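Local structure of DUF3224 domain-containing protein (Shewanella oneidensis, 2OOJ) at residues Met4-Gly9 with Glu128-Phe133. The protein is of unknown function, but belongs to the DUF3224 family and probably shares the barrel fold of allene oxide cyclase-like proteins. Sequence-based numbering, arbitrary orientation.
Sequences MTKVTG and EFSFCF
Thr-5 and Val-7 pair antiparallel with Phe-131 and Phe-129 through four backbone hydrogen bonds, the straightest from Phe-129 N to Val-7 O (2.8 Å, 172° at the hydrogen). Between them, at the non-hydrogen-bonded pair Lys-6 and Ser-130, the CA atoms close to 4.2 Å. On the face carrying Thr-5, Val-7, Phe-129 and Phe-131, the Phe-131 ring packs against both Thr-5 and Val-7. Its chi1 of 70° puts CG between the backbone N and the carbonyl carbon, and the side chain lies alongside Thr-5, pointing the same way. Thr-5 CB sits over one ring face in a CH-pi contact, 4.2 Å from the centroid, while Val-7 CG2 meets the ring edge at CE1 (4.0 Å) and also packs on Phe-129 CB (3.9 Å). Branched Thr-5 and Val-7 suit an extended strand, and their methyls present carbon to the aromatic. This pairing brings the N- and C-terminal strands of the chain, 5-18 and 124-133, side by side in the curled antiparallel sheet, as expected of an AOC-type barrel; Leu-74 also touches both phenylalanines. An alanine at Phe-131 would probably leave Thr-5 CB without its aromatic partner and open a gap beside Val-7 CG2. Val-7, Phe-129 and Phe-131 are buried, whereas Lys-6 and Thr-8 on the other face are exposed, which suits their polar ends. There the aliphatic part of Lys-6 runs past Ser-130 OG to bring CE 4.0 Å from Glu-128 CB, and Glu-128 CG packs against Thr-8 OG1 (3.7 Å), while Glu-128 OE2 is hydrogen-bonded to Ser-119. Near the N-terminus, the selenium of selenomethionine Met-4 lies 3.8 Å from Cys-132 SG.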
HETATM    1  N   MSE B   4     -16.953  11.015 -15.545  1.00 46.96           N
HETATM    2  CA  MSE B   4     -15.940  11.512 -14.641  1.00 44.51           C
HETATM    3  C   MSE B   4     -15.388  12.843 -15.139  1.00 40.68           C
HETATM    4  O   MSE B   4     -15.300  13.065 -16.335  1.00 42.58           O
HETATM    5  CB  MSE B   4     -14.752  10.552 -14.612  1.00 44.16           C
HETATM    6  CG  MSE B   4     -15.041   9.228 -14.056  1.00 55.05           C
HETATM    7 SE   MSE B   4     -15.006   9.208 -12.153  0.75 54.46          SE
HETATM    8  CE  MSE B   4     -15.115   7.334 -12.171  1.00 46.57           C
ATOM      9  N   THR B   5     -14.975  13.688 -14.211  1.00 35.37           N
ATOM     10  CA  THR B   5     -14.203  14.879 -14.519  1.00 35.28           C
ATOM     11  C   THR B   5     -12.727  14.488 -14.367  1.00 32.43           C
ATOM     12  O   THR B   5     -12.356  13.838 -13.385  1.00 31.82           O
ATOM     13  CB  THR B   5     -14.558  16.032 -13.565  1.00 36.91           C
ATOM     14  OG1 THR B   5     -15.939  16.397 -13.732  1.00 34.94           O
ATOM     15  CG2 THR B   5     -13.681  17.259 -13.824  1.00 32.34           C
ATOM     16  N   LYS B   6     -11.907  14.864 -15.336  1.00 30.56           N
ATOM     17  CA  LYS B   6     -10.463  14.595 -15.281  1.00 31.89           C
ATOM     18  C   LYS B   6      -9.715  15.901 -15.353  1.00 30.80           C
ATOM     19  O   LYS B   6      -9.877  16.657 -16.328  1.00 34.04           O
ATOM     20  CB  LYS B   6     -10.031  13.683 -16.430  1.00 32.22           C
ATOM     21  CG  LYS B   6      -8.503  13.433 -16.460  1.00 43.25           C
ATOM     22  CD  LYS B   6      -8.163  12.172 -17.248  1.00 49.04           C
ATOM     23  CE  LYS B   6      -6.785  12.240 -17.865  1.00 58.19           C
ATOM     24  NZ  LYS B   6      -6.808  12.841 -19.236  1.00 63.99           N
ATOM     25  N   VAL B   7      -8.956  16.184 -14.301  1.00 30.32           N
ATOM     26  CA  VAL B   7      -8.171  17.390 -14.169  1.00 29.69           C
ATOM     27  C   VAL B   7      -6.715  16.996 -14.090  1.00 27.74           C
ATOM     28  O   VAL B   7      -6.393  15.950 -13.558  1.00 27.34           O
ATOM     29  CB  VAL B   7      -8.542  18.229 -12.925  1.00 29.01           C
ATOM     30  CG1 VAL B   7      -9.988  18.767 -13.024  1.00 29.59           C
ATOM     31  CG2 VAL B   7      -8.361  17.450 -11.625  1.00 28.26           C
ATOM     32  N   THR B   8      -5.862  17.851 -14.623  1.00 31.56           N
ATOM     33  CA  THR B   8      -4.413  17.624 -14.700  1.00 28.37           C
ATOM     34  C   THR B   8      -3.670  18.839 -14.149  1.00 30.33           C
ATOM     35  O   THR B   8      -4.105  19.997 -14.290  1.00 30.79           O
ATOM     36  CB  THR B   8      -3.932  17.370 -16.139  1.00 32.02           C
ATOM     37  OG1 THR B   8      -4.640  16.250 -16.676  1.00 34.07           O
ATOM     38  CG2 THR B   8      -2.390  17.021 -16.164  1.00 34.78           C
ATOM     39  N   GLY B   9      -2.527  18.586 -13.540  1.00 29.76           N
ATOM     40  CA  GLY B   9      -1.772  19.658 -12.897  1.00 29.09           C
ATOM     41  C   GLY B   9      -0.458  19.174 -12.327  1.00 30.22           C
ATOM     42  O   GLY B   9      -0.197  17.982 -12.337  1.00 29.82           O
ATOM     43  N   GLU B 128      -3.053  13.325 -12.941  1.00 29.32           N
ATOM     44  CA  GLU B 128      -4.233  13.262 -13.759  1.00 28.33           C
ATOM     45  C   GLU B 128      -5.297  12.627 -12.864  1.00 28.74           C
ATOM     46  O   GLU B 128      -5.188  11.465 -12.527  1.00 27.99           O
ATOM     47  CB  GLU B 128      -4.001  12.421 -15.004  1.00 32.52           C
ATOM     48  CG  GLU B 128      -3.040  13.029 -16.049  1.00 38.53           C
ATOM     49  CD  GLU B 128      -1.544  12.717 -15.812  1.00 42.17           C
ATOM     50  OE1 GLU B 128      -1.179  11.564 -15.508  1.00 43.57           O
ATOM     51  OE2 GLU B 128      -0.720  13.640 -15.964  1.00 42.65           O
ATOM     52  N   PHE B 129      -6.293  13.409 -12.452  1.00 29.81           N
ATOM     53  CA  PHE B 129      -7.219  12.987 -11.395  1.00 27.47           C
ATOM     54  C   PHE B 129      -8.614  12.907 -11.969  1.00 28.72           C
ATOM     55  O   PHE B 129      -9.140  13.918 -12.421  1.00 26.41           O
ATOM     56  CB  PHE B 129      -7.107  13.986 -10.211  1.00 27.74           C
ATOM     57  CG  PHE B 129      -7.911  13.619  -8.989  1.00 29.86           C
ATOM     58  CD1 PHE B 129      -8.089  12.296  -8.592  1.00 32.69           C
ATOM     59  CD2 PHE B 129      -8.420  14.607  -8.176  1.00 32.42           C
ATOM     60  CE1 PHE B 129      -8.815  11.994  -7.444  1.00 31.21           C
ATOM     61  CE2 PHE B 129      -9.135  14.291  -7.036  1.00 31.63           C
ATOM     62  CZ  PHE B 129      -9.315  12.980  -6.676  1.00 26.83           C
ATOM     63  N   SER B 130      -9.160  11.683 -12.022  1.00 28.84           N
ATOM     64  CA  SER B 130     -10.509  11.431 -12.503  1.00 31.68           C
ATOM     65  C   SER B 130     -11.422  11.205 -11.315  1.00 30.25           C
ATOM     66  O   SER B 130     -11.252  10.248 -10.563  1.00 29.15           O
ATOM     67  CB  SER B 130     -10.521  10.214 -13.434  1.00 32.31           C
ATOM     68  OG  SER B 130      -9.479  10.361 -14.362  1.00 32.37           O
ATOM     69  N   PHE B 131     -12.409  12.085 -11.146  1.00 29.63           N
ATOM     70  CA  PHE B 131     -13.186  12.056  -9.968  1.00 26.63           C
ATOM     71  C   PHE B 131     -14.649  12.397 -10.266  1.00 30.67           C
ATOM     72  O   PHE B 131     -15.005  12.894 -11.352  1.00 27.61           O
ATOM     73  CB  PHE B 131     -12.620  13.037  -8.934  1.00 29.13           C
ATOM     74  CG  PHE B 131     -12.798  14.478  -9.292  1.00 25.66           C
ATOM     75  CD1 PHE B 131     -11.885  15.135 -10.070  1.00 26.93           C
ATOM     76  CD2 PHE B 131     -13.889  15.184  -8.822  1.00 26.10           C
ATOM     77  CE1 PHE B 131     -12.097  16.467 -10.420  1.00 27.78           C
ATOM     78  CE2 PHE B 131     -14.096  16.501  -9.155  1.00 29.68           C
ATOM     79  CZ  PHE B 131     -13.194  17.146  -9.941  1.00 30.48           C
ATOM     80  N   CYS B 132     -15.451  12.062  -9.277  1.00 29.16           N
ATOM     81  CA  CYS B 132     -16.858  12.428  -9.237  1.00 27.93           C
ATOM     82  C   CYS B 132     -17.316  12.398  -7.805  1.00 30.66           C
ATOM     83  O   CYS B 132     -16.494  12.246  -6.885  1.00 30.12           O
ATOM     84  CB  CYS B 132     -17.651  11.514 -10.170  1.00 31.36           C
ATOM     85  SG  CYS B 132     -17.774   9.870  -9.635  1.00 32.99           S
ATOM     86  N   PHE B 133     -18.629  12.562  -7.578  1.00 31.31           N
ATOM     87  CA  PHE B 133     -19.136  12.596  -6.215  1.00 32.32           C
ATOM     88  C   PHE B 133     -20.272  11.590  -6.081  1.00 33.01           C
ATOM     89  O   PHE B 133     -21.050  11.443  -6.991  1.00 33.01           O
ATOM     90  CB  PHE B 133     -19.610  13.991  -5.872  1.00 32.83           C
ATOM     91  CG  PHE B 133     -18.492  14.940  -5.584  1.00 31.70           C
ATOM     92  CD1 PHE B 133     -17.818  15.570  -6.619  1.00 31.45           C
ATOM     93  CD2 PHE B 133     -18.111  15.194  -4.277  1.00 34.02           C
ATOM     94  CE1 PHE B 133     -16.746  16.417  -6.359  1.00 30.77           C
ATOM     95  CE2 PHE B 133     -17.068  16.046  -4.004  1.00 32.96           C
ATOM     96  CZ  PHE B 133     -16.388  16.678  -5.044  1.00 33.96           C
TER